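PDB 6MTZ: HepC.19480.a.B1 from Helicobacter pylori, which is of unknown function but probably belongs to the DHH/DHHA1 family of metal-dependent phosphoesterases. Local coordinates for residues 150-158 against 166-175; 98-107 against 116-125. All coordinates share one frame; numbering follows the deposited sequence.

Interaction 1: 150-158 against 166-175. With EDO (1,2-ethanediol), chain C.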
loop_
_atom_site.group_PDB
_atom_site.type_symbol
_atom_site.label_atom_id
_atom_site.label_comp_id
_atom_site.label_asym_id
_atom_site.label_seq_id
_atom_site.Cartn_x
_atom_site.Cartn_y
_atom_site.Cartn_z
ATOM N N PRO A 150 23.308 -2.079 7.962
ATOM C CA PRO A 150 23.345 -0.607 7.967
ATOM C C PRO A 150 22.003 0.030 7.633
ATOM O O PRO A 150 21.615 1.032 8.252
ATOM C CB PRO A 150 24.403 -0.293 6.903
ATOM C CG PRO A 150 25.340 -1.443 7.021
ATOM C CD PRO A 150 24.418 -2.627 7.165
ATOM N N LEU A 151 21.283 -0.525 6.663
ATOM C CA LEU A 151 19.966 0.013 6.334
ATOM C C LEU A 151 19.024 -0.092 7.525
ATOM O O LEU A 151 18.282 0.851 7.828
ATOM C CB LEU A 151 19.395 -0.707 5.108
ATOM C CG LEU A 151 18.145 -0.121 4.423
ATOM C CD1 LEU A 151 18.083 -0.556 2.978
ATOM C CD2 LEU A 151 16.867 -0.559 5.116
ATOM N N VAL A 152 19.046 -1.233 8.219
ATOM C CA VAL A 152 18.205 -1.399 9.399
ATOM C C VAL A 152 18.554 -0.357 10.449
ATOM O O VAL A 152 17.671 0.313 10.999
ATOM C CB VAL A 152 18.338 -2.828 9.948
ATOM C CG1 VAL A 152 17.748 -2.910 11.351
ATOM C CG2 VAL A 152 17.643 -3.796 9.006
ATOM N N GLU A 153 19.850 -0.194 10.728
ATOM C CA GLU A 153 20.279 0.751 11.749
ATOM C C GLU A 153 19.899 2.184 11.374
ATOM O O GLU A 153 19.507 2.982 12.238
ATOM C CB GLU A 153 21.788 0.617 11.975
ATOM C CG GLU A 153 22.293 1.387 13.202
ATOM C CD GLU A 153 21.757 0.832 14.534
ATOM O OE1 GLU A 153 21.253 -0.320 14.578
ATOM O OE2 GLU A 153 21.845 1.559 15.548
ATOM N N MET A 154 19.995 2.519 10.084
ATOM C CA MET A 154 19.588 3.840 9.610
ATOM C C MET A 154 18.119 4.100 9.918
ATOM O O MET A 154 17.764 5.137 10.492
ATOM C CB MET A 154 19.838 3.956 8.100
ATOM C CG MET A 154 19.084 5.148 7.446
ATOM S SD MET A 154 18.835 5.000 5.656
ATOM C CE MET A 154 17.363 3.975 5.567
ATOM N N VAL A 155 17.250 3.162 9.545
ATOM C CA VAL A 155 15.844 3.282 9.904
ATOM C C VAL A 155 15.695 3.441 11.409
ATOM O O VAL A 155 14.899 4.265 11.882
ATOM C CB VAL A 155 15.040 2.075 9.384
ATOM C CG1 VAL A 155 13.614 2.110 9.934
ATOM C CG2 VAL A 155 15.012 2.072 7.865
ATOM N N ASN A 156 16.466 2.682 12.189
ATOM C CA ASN A 156 16.332 2.788 13.643
ATOM C C ASN A 156 16.669 4.198 14.114
ATOM O O ASN A 156 15.922 4.796 14.898
ATOM C CB ASN A 156 17.211 1.758 14.356
ATOM C CG ASN A 156 16.832 1.599 15.837
ATOM O OD1 ASN A 156 15.784 1.033 16.165
ATOM N ND2 ASN A 156 17.656 2.136 16.720
ATOM N N SER A 157 17.772 4.767 13.604
ATOM C CA SER A 157 18.220 6.066 14.094
ATOM C C SER A 157 17.181 7.154 13.842
ATOM O O SER A 157 16.948 8.009 14.703
ATOM C CB SER A 157 19.554 6.452 13.447
ATOM O OG SER A 157 20.590 5.561 13.805
ATOM N N VAL A 158 16.557 7.156 12.668
ATOM C CA VAL A 158 15.623 8.246 12.398
ATOM C C VAL A 158 14.292 7.988 13.092
ATOM O O VAL A 158 13.624 8.932 13.540
ATOM C CB VAL A 158 15.451 8.483 10.881
ATOM C CG1 VAL A 158 14.824 7.289 10.189
ATOM C CG2 VAL A 158 14.615 9.726 10.618
ATOM N N TYR A 166 23.777 6.062 13.707
ATOM C CA TYR A 166 24.231 5.769 12.358
ATOM C C TYR A 166 23.130 6.053 11.352
ATOM O O TYR A 166 21.974 5.682 11.560
ATOM C CB TYR A 166 24.673 4.310 12.236
ATOM C CG TYR A 166 24.976 3.932 10.800
ATOM C CD1 TYR A 166 26.236 4.153 10.260
ATOM C CD2 TYR A 166 23.996 3.379 9.981
ATOM C CE1 TYR A 166 26.519 3.814 8.950
ATOM C CE2 TYR A 166 24.264 3.057 8.666
ATOM C CZ TYR A 166 25.530 3.277 8.162
ATOM O OH TYR A 166 25.814 2.949 6.871
ATOM N N GLY A 167 23.502 6.712 10.255
ATOM C CA GLY A 167 22.579 6.924 9.155
ATOM C C GLY A 167 21.436 7.877 9.434
ATOM O O GLY A 167 20.455 7.862 8.705
ATOM N N PHE A 168 21.546 8.723 10.463
ATOM C CA PHE A 168 20.423 9.573 10.847
ATOM C C PHE A 168 19.989 10.499 9.709
ATOM O O PHE A 168 18.817 10.507 9.319
ATOM C CB PHE A 168 20.784 10.381 12.091
ATOM C CG PHE A 168 19.768 11.429 12.449
ATOM C CD1 PHE A 168 18.584 11.080 13.079
ATOM C CD2 PHE A 168 20.000 12.768 12.163
ATOM C CE1 PHE A 168 17.646 12.049 13.424
ATOM C CE2 PHE A 168 19.069 13.740 12.502
ATOM C CZ PHE A 168 17.888 13.376 13.136
ATOM N N GLU A 169 20.914 11.298 9.172
ATOM C CA GLU A 169 20.523 12.279 8.155
ATOM C C GLU A 169 20.001 11.606 6.888
ATOM O O GLU A 169 18.998 12.046 6.315
ATOM C CB GLU A 169 21.695 13.205 7.831
ATOM C CG GLU A 169 22.139 14.067 9.022
ATOM C CD GLU A 169 21.096 15.091 9.422
ATOM O OE1 GLU A 169 21.211 15.651 10.527
ATOM O OE2 GLU A 169 20.158 15.336 8.634
ATOM N N LEU A 170 20.655 10.530 6.442
ATOM C CA LEU A 170 20.139 9.773 5.297
ATOM C C LEU A 170 18.761 9.174 5.580
ATOM O O LEU A 170 17.909 9.118 4.686
ATOM C CB LEU A 170 21.129 8.677 4.919
ATOM C CG LEU A 170 20.733 7.707 3.798
ATOM C CD1 LEU A 170 20.644 8.432 2.448
ATOM C CD2 LEU A 170 21.760 6.574 3.736
ATOM N N GLY A 171 18.520 8.718 6.815
ATOM C CA GLY A 171 17.200 8.187 7.156
ATOM C C GLY A 171 16.079 9.210 7.041
ATOM O O GLY A 171 14.947 8.866 6.681
ATOM N N LYS A 172 16.362 10.477 7.347
ATOM C CA LYS A 172 15.335 11.500 7.162
ATOM C C LYS A 172 14.953 11.622 5.691
ATOM O O LYS A 172 13.768 11.754 5.352
ATOM C CB LYS A 172 15.828 12.834 7.728
ATOM C CG LYS A 172 15.751 12.896 9.268
ATOM C CD LYS A 172 16.725 13.897 9.891
ATOM C CE LYS A 172 16.675 15.259 9.245
ATOM N NZ LYS A 172 17.497 16.265 10.016
ATOM N N VAL A 173 15.945 11.538 4.799
ATOM C CA VAL A 173 15.656 11.541 3.371
ATOM C C VAL A 173 14.777 10.353 3.006
ATOM O O VAL A 173 13.824 10.483 2.222
ATOM C CB VAL A 173 16.961 11.546 2.553
ATOM C CG1 VAL A 173 16.639 11.497 1.050
ATOM C CG2 VAL A 173 17.783 12.778 2.865
ATOM N N CYS A 174 15.059 9.181 3.592
ATOM C CA CYS A 174 14.283 7.989 3.270
ATOM C C CYS A 174 12.862 8.084 3.814
ATOM O O CYS A 174 11.915 7.634 3.166
ATOM C CB CYS A 174 14.979 6.740 3.803
ATOM S SG CYS A 174 16.513 6.334 2.952
ATOM N N MET A 175 12.693 8.665 5.000
ATOM C CA MET A 175 11.361 8.829 5.565
ATOM C C MET A 175 10.486 9.686 4.652
ATOM O O MET A 175 9.355 9.312 4.309
ATOM C CB MET A 175 11.485 9.450 6.955
ATOM C CG MET A 175 10.241 9.440 7.794
ATOM S SD MET A 175 10.662 10.025 9.469
ATOM C CE MET A 175 10.831 11.787 9.211
HETATM C C1 EDO C . 21.501 -3.781 12.522
HETATM O O1 EDO C . 22.076 -2.668 13.219
HETATM C C2 EDO C . 20.342 -4.363 13.332
HETATM O O2 EDO C . 20.749 -5.530 14.054
HETATM O O HOH W 1 23.897 4.075 15.687
#
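Ser-157 fixes the turn that precedes the second helix by donating its hydroxyl to a backbone carbonyl: OG lies 2.6 Å from Tyr-166 O. The donor is tilted 27° from the carbonyl plane. A chi1 of -64° sets OG beside its own backbone N and anti to its carbonyl carbon, from where it reaches Tyr-166 O. The same Tyr-166 O also receives a CA-H contact from Met-154. One residue on, Gly-167, the N-cap of helix 168-180, brings its CA within 4.3 Å of Met-154 CA, an approach without a side chain in the way; its positive phi suits glycine.

Met-154 and Val-158 carry the apolar packing. Met-154 CG sits 3.6 Å from Gly-171 CA. The extended chi1 and chi2 carry Met-154 SD to 3.8 Å from Leu-170 CG, the two side chains crossing at about a right angle. The turn at chi3 swings Met-154 CE to 3.6 Å from Cys-174 SG. Val-158 is a knob among Phe-168, Gly-171, Lys-172 and Met-175; its CG2 touches Lys-172 CG at 3.6 Å. At the other end the Tyr-166 ring receives Pro-150 O near its plane, at CE2, and Glu-153 is linked through water to Tyr-166 N.

The axes of the two helical segments approach to 7.8 Å at a signed angle of -83°, a near-perpendicular crossing made close by the two glycines. Beyond it, Leu-170 packs on Tyr-217 of helix 213-228, Phe-168 meets Trp-161 edge-to-face, and the reverse side of helix 145-159 rests through Val-152 and Val-155 on helices 19-29 and 125-136.

Interaction 2: 98-107 against 116-125. With EDO (1,2-ethanediol), chain E.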
loop_
_atom_site.group_PDB
_atom_site.type_symbol
_atom_site.label_atom_id
_atom_site.label_comp_id
_atom_site.label_asym_id
_atom_site.label_seq_id
_atom_site.Cartn_x
_atom_site.Cartn_y
_atom_site.Cartn_z
ATOM N N ILE A 98 2.263 -17.340 15.048
ATOM C CA ILE A 98 2.000 -15.912 14.966
ATOM C C ILE A 98 3.021 -15.168 15.809
ATOM O O ILE A 98 3.320 -15.570 16.941
ATOM C CB ILE A 98 0.568 -15.562 15.412
ATOM C CG1 ILE A 98 0.422 -14.051 15.553
ATOM C CG2 ILE A 98 0.201 -16.254 16.716
ATOM C CD1 ILE A 98 -0.928 -13.662 16.067
ATOM N N GLN A 99 3.553 -14.085 15.259
ATOM C CA GLN A 99 4.482 -13.223 15.979
ATOM C C GLN A 99 4.175 -11.774 15.634
ATOM O O GLN A 99 4.242 -11.384 14.462
ATOM C CB GLN A 99 5.931 -13.564 15.630
ATOM C CG GLN A 99 6.958 -12.759 16.400
ATOM C CD GLN A 99 6.863 -13.016 17.884
ATOM O OE1 GLN A 99 7.201 -14.102 18.353
ATOM N NE2 GLN A 99 6.386 -12.020 18.637
ATOM N N LEU A 100 3.838 -10.985 16.647
ATOM C CA LEU A 100 3.654 -9.547 16.492
ATOM C C LEU A 100 4.856 -8.841 17.102
ATOM O O LEU A 100 5.244 -9.141 18.236
ATOM C CB LEU A 100 2.350 -9.064 17.146
ATOM C CG LEU A 100 1.987 -7.584 16.878
ATOM C CD1 LEU A 100 0.494 -7.374 16.666
ATOM C CD2 LEU A 100 2.487 -6.636 17.977
ATOM N N LEU A 101 5.437 -7.910 16.343
ATOM C CA LEU A 101 6.596 -7.124 16.755
ATOM C C LEU A 101 6.247 -5.652 16.631
ATOM O O LEU A 101 5.882 -5.201 15.543
ATOM C CB LEU A 101 7.812 -7.438 15.879
ATOM C CG LEU A 101 8.170 -8.919 15.824
ATOM C CD1 LEU A 101 9.212 -9.173 14.751
ATOM C CD2 LEU A 101 8.639 -9.434 17.203
ATOM N N ASP A 102 6.381 -4.894 17.721
ATOM C CA ASP A 102 6.000 -3.485 17.677
ATOM C C ASP A 102 6.693 -2.724 18.802
ATOM O O ASP A 102 7.236 -3.313 19.741
ATOM C CB ASP A 102 4.476 -3.302 17.763
ATOM C CG ASP A 102 4.061 -1.837 17.651
ATOM O OD1 ASP A 102 4.599 -1.158 16.756
ATOM O OD2 ASP A 102 3.247 -1.357 18.470
ATOM N N HIS A 103 6.636 -1.389 18.702
ATOM C CA HIS A 103 7.320 -0.501 19.630
ATOM C C HIS A 103 6.440 0.628 20.171
ATOM O O HIS A 103 6.972 1.570 20.767
ATOM C CB HIS A 103 8.565 0.086 18.953
ATOM C CG HIS A 103 8.265 1.124 17.915
ATOM N ND1 HIS A 103 8.051 2.450 18.225
ATOM C CD2 HIS A 103 8.163 1.033 16.568
ATOM C CE1 HIS A 103 7.816 3.127 17.115
ATOM N NE2 HIS A 103 7.883 2.291 16.096
ATOM N N HIS A 104 5.118 0.557 20.001
ATOM C CA HIS A 104 4.205 1.638 20.374
ATOM C C HIS A 104 3.662 1.401 21.782
ATOM O O HIS A 104 2.968 0.407 22.024
ATOM C CB HIS A 104 3.046 1.743 19.375
ATOM C CG HIS A 104 3.428 2.306 18.039
ATOM N ND1 HIS A 104 3.899 1.525 17.005
ATOM C CD2 HIS A 104 3.378 3.572 17.558
ATOM C CE1 HIS A 104 4.140 2.288 15.951
ATOM N NE2 HIS A 104 3.830 3.533 16.259
ATOM N N ILE A 105 3.938 2.337 22.695
ATOM C CA ILE A 105 3.534 2.187 24.090
ATOM C C ILE A 105 2.016 2.099 24.250
ATOM O O ILE A 105 1.538 1.616 25.281
ATOM C CB ILE A 105 4.112 3.342 24.941
ATOM C CG1 ILE A 105 4.051 3.008 26.428
ATOM C CG2 ILE A 105 3.342 4.629 24.699
ATOM C CD1 ILE A 105 4.759 1.719 26.799
ATOM N N SER A 106 1.242 2.529 23.248
ATOM C CA SER A 106 -0.212 2.406 23.332
ATOM C C SER A 106 -0.669 0.958 23.492
ATOM O O SER A 106 -1.780 0.719 23.981
ATOM C CB SER A 106 -0.871 3.015 22.098
ATOM O OG SER A 106 -0.356 2.433 20.903
ATOM N N GLY A 107 0.162 -0.012 23.113
ATOM C CA GLY A 107 -0.252 -1.398 23.172
ATOM C C GLY A 107 0.189 -2.157 24.405
ATOM O O GLY A 107 0.104 -3.387 24.424
ATOM N N TRP A 116 2.362 -14.060 22.104
ATOM C CA TRP A 116 2.833 -13.788 20.751
ATOM C C TRP A 116 2.939 -12.301 20.451
ATOM O O TRP A 116 3.384 -11.944 19.355
ATOM C CB TRP A 116 1.903 -14.429 19.705
ATOM C CG TRP A 116 0.428 -14.140 19.928
ATOM C CD1 TRP A 116 -0.464 -14.920 20.609
ATOM C CD2 TRP A 116 -0.311 -13.000 19.467
ATOM N NE1 TRP A 116 -1.708 -14.336 20.605
ATOM C CE2 TRP A 116 -1.645 -13.160 19.907
ATOM C CE3 TRP A 116 0.021 -11.861 18.723
ATOM C CZ2 TRP A 116 -2.638 -12.221 19.637
ATOM C CZ3 TRP A 116 -0.971 -10.928 18.454
ATOM C CH2 TRP A 116 -2.280 -11.116 18.903
ATOM N N TYR A 117 2.533 -11.431 21.376
ATOM C CA TYR A 117 2.517 -9.989 21.145
ATOM C C TYR A 117 3.721 -9.387 21.865
ATOM O O TYR A 117 3.761 -9.352 23.101
ATOM C CB TYR A 117 1.195 -9.402 21.634
ATOM C CG TYR A 117 0.863 -7.976 21.230
ATOM C CD1 TYR A 117 1.724 -6.923 21.520
ATOM C CD2 TYR A 117 -0.351 -7.678 20.618
ATOM C CE1 TYR A 117 1.404 -5.619 21.188
ATOM C CE2 TYR A 117 -0.676 -6.371 20.266
ATOM C CZ TYR A 117 0.204 -5.349 20.558
ATOM O OH TYR A 117 -0.107 -4.049 20.235
ATOM N N PHE A 118 4.710 -8.935 21.094
ATOM C CA PHE A 118 5.988 -8.477 21.629
ATOM C C PHE A 118 6.141 -6.972 21.445
ATOM O O PHE A 118 6.100 -6.470 20.316
ATOM C CB PHE A 118 7.167 -9.203 20.963
ATOM C CG PHE A 118 8.506 -8.687 21.408
ATOM C CD1 PHE A 118 9.046 -9.082 22.621
ATOM C CD2 PHE A 118 9.205 -7.783 20.636
ATOM C CE1 PHE A 118 10.263 -8.596 23.042
ATOM C CE2 PHE A 118 10.418 -7.292 21.055
ATOM C CZ PHE A 118 10.947 -7.696 22.257
ATOM N N LEU A 119 6.386 -6.269 22.549
ATOM C CA LEU A 119 6.538 -4.817 22.559
ATOM C C LEU A 119 7.918 -4.444 23.099
ATOM O O LEU A 119 8.280 -4.840 24.209
ATOM C CB LEU A 119 5.427 -4.175 23.404
ATOM C CG LEU A 119 5.519 -2.674 23.666
ATOM C CD1 LEU A 119 5.665 -1.936 22.359
ATOM C CD2 LEU A 119 4.279 -2.184 24.408
ATOM N N ASP A 120 8.689 -3.694 22.312
ATOM C CA ASP A 120 9.915 -3.061 22.798
ATOM C C ASP A 120 9.920 -1.621 22.305
ATOM O O ASP A 120 10.100 -1.371 21.109
ATOM C CB ASP A 120 11.164 -3.815 22.328
ATOM C CG ASP A 120 12.468 -3.158 22.791
ATOM O OD1 ASP A 120 12.425 -2.140 23.520
ATOM O OD2 ASP A 120 13.553 -3.663 22.419
ATOM N N THR A 121 9.735 -0.670 23.221
ATOM C CA THR A 121 9.602 0.731 22.836
ATOM C C THR A 121 10.934 1.390 22.508
ATOM O O THR A 121 10.945 2.553 22.089
ATOM C CB THR A 121 8.911 1.529 23.952
ATOM O OG1 THR A 121 9.760 1.574 25.110
ATOM C CG2 THR A 121 7.582 0.889 24.330
ATOM N N ASN A 122 12.047 0.692 22.699
ATOM C CA ASN A 122 13.366 1.283 22.528
ATOM C C ASN A 122 13.961 1.073 21.137
ATOM O O ASN A 122 15.069 1.557 20.880
ATOM C CB ASN A 122 14.304 0.727 23.593
ATOM C CG ASN A 122 13.864 1.107 24.986
ATOM O OD1 ASN A 122 13.516 2.263 25.238
ATOM N ND2 ASN A 122 13.842 0.136 25.890
ATOM N N ARG A 123 13.270 0.368 20.247
ATOM C CA ARG A 123 13.764 0.095 18.902
ATOM C C ARG A 123 12.654 0.363 17.903
ATOM O O ARG A 123 11.468 0.278 18.232
ATOM C CB ARG A 123 14.239 -1.361 18.737
ATOM C CG ARG A 123 15.609 -1.671 19.347
ATOM C CD ARG A 123 15.928 -3.151 19.230
ATOM N NE ARG A 123 15.073 -3.956 20.101
ATOM C CZ ARG A 123 14.867 -5.263 19.954
ATOM N NH1 ARG A 123 15.443 -5.925 18.962
ATOM N NH2 ARG A 123 14.070 -5.910 20.799
ATOM N N CYS A 124 13.044 0.675 16.676
ATOM C CA CYS A 124 12.048 0.743 15.627
ATOM C C CYS A 124 11.603 -0.671 15.278
ATOM O O CYS A 124 12.285 -1.660 15.582
ATOM C CB CYS A 124 12.599 1.452 14.389
ATOM S SG CYS A 124 13.759 0.440 13.421
ATOM N N ALA A 125 10.438 -0.762 14.632
ATOM C CA ALA A 125 9.900 -2.071 14.280
ATOM C C ALA A 125 10.824 -2.812 13.325
ATOM O O ALA A 125 10.996 -4.029 13.448
ATOM C CB ALA A 125 8.506 -1.920 13.677
HETATM C C1 EDO E . 3.707 5.447 21.079
HETATM O O1 EDO E . 4.789 6.043 20.355
HETATM C C2 EDO E . 2.421 5.642 20.287
HETATM O O2 EDO E . 1.492 4.640 20.702
HETATM O O HOH W 2 9.226 3.465 20.557
#
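Leu-100 O is gripped twice, by Phe-118 N at 2.9 Å from the neighbouring strand and by Gln-99 NE2 at 3.1 Å from its own. The two donors reach it from opposite faces of the carbonyl plane. Gln-99 gets there because its chain bends at chi2, 62°, which folds the amide back over the backbone, with the acceptor in the amide plane. The parallel pairing continues with Leu-100 N to Trp-116 O, nearly straight at 173°, then Asp-102 N to Phe-118 O and Asp-120 N to Asp-102 O.

Two rings receive methyl groups over a face. Ile-98 CD1 stands 3.5 Å from the centroid of the Trp-116 six-membered ring, whose opposite face meets Tyr-117 CB and whose edge meets Leu-100 CB. Leu-100 CD2 sits above the Tyr-117 ring centre, again 3.5 Å away, the two side chains alongside, pointing the same way.

Past the strand ends, His-103 CB lies 3.0 Å from both Asp-120 O and Arg-123 O, which approach it from one side. Asp-102 fixes His-104, two residues on: OD1 accepts from His-104 ND1 at 2.8 Å through its syn lone pair, in the imidazole plane, and OD2 takes His-104 N, closing an Asx turn. On segment 116-125, Asp-120 OD2 is held side-on by Arg-123 NE and NH2, while Arg-123 NH1 reaches Glu-131.

Asp-102, His-103 and His-104 form the DHH signature at the C-terminal end of a parallel strand in a beta-alpha-beta unit. With Asp-20 and Asp-71 close by, the arrangement is consistent with the metal-centred active site of DHH phosphoesterases.

Following the chain, interaction 2 comes first: strand 95-102 leads into helix 108-111 and returns as edge strand 117-119, so the contact closes a short beta-alpha-beta excursion in the five-stranded parallel sheet. The chain then runs through helix 125-136 into helix 145-159, and interaction 1 closes the brief connection from there to helix 168-180. The two are in series, neither nested nor crossing, with centres about 19 Å apart. They nevertheless meet: Asn-156 OD1 lies 2.8 Å from Cys-124 N, a probable hydrogen bond, and Val-155 packs on Cys-124. Helix 145-159 thereby ties the residues just before helix 125-136, beside the sheet, to helix 168-180, which crosses it.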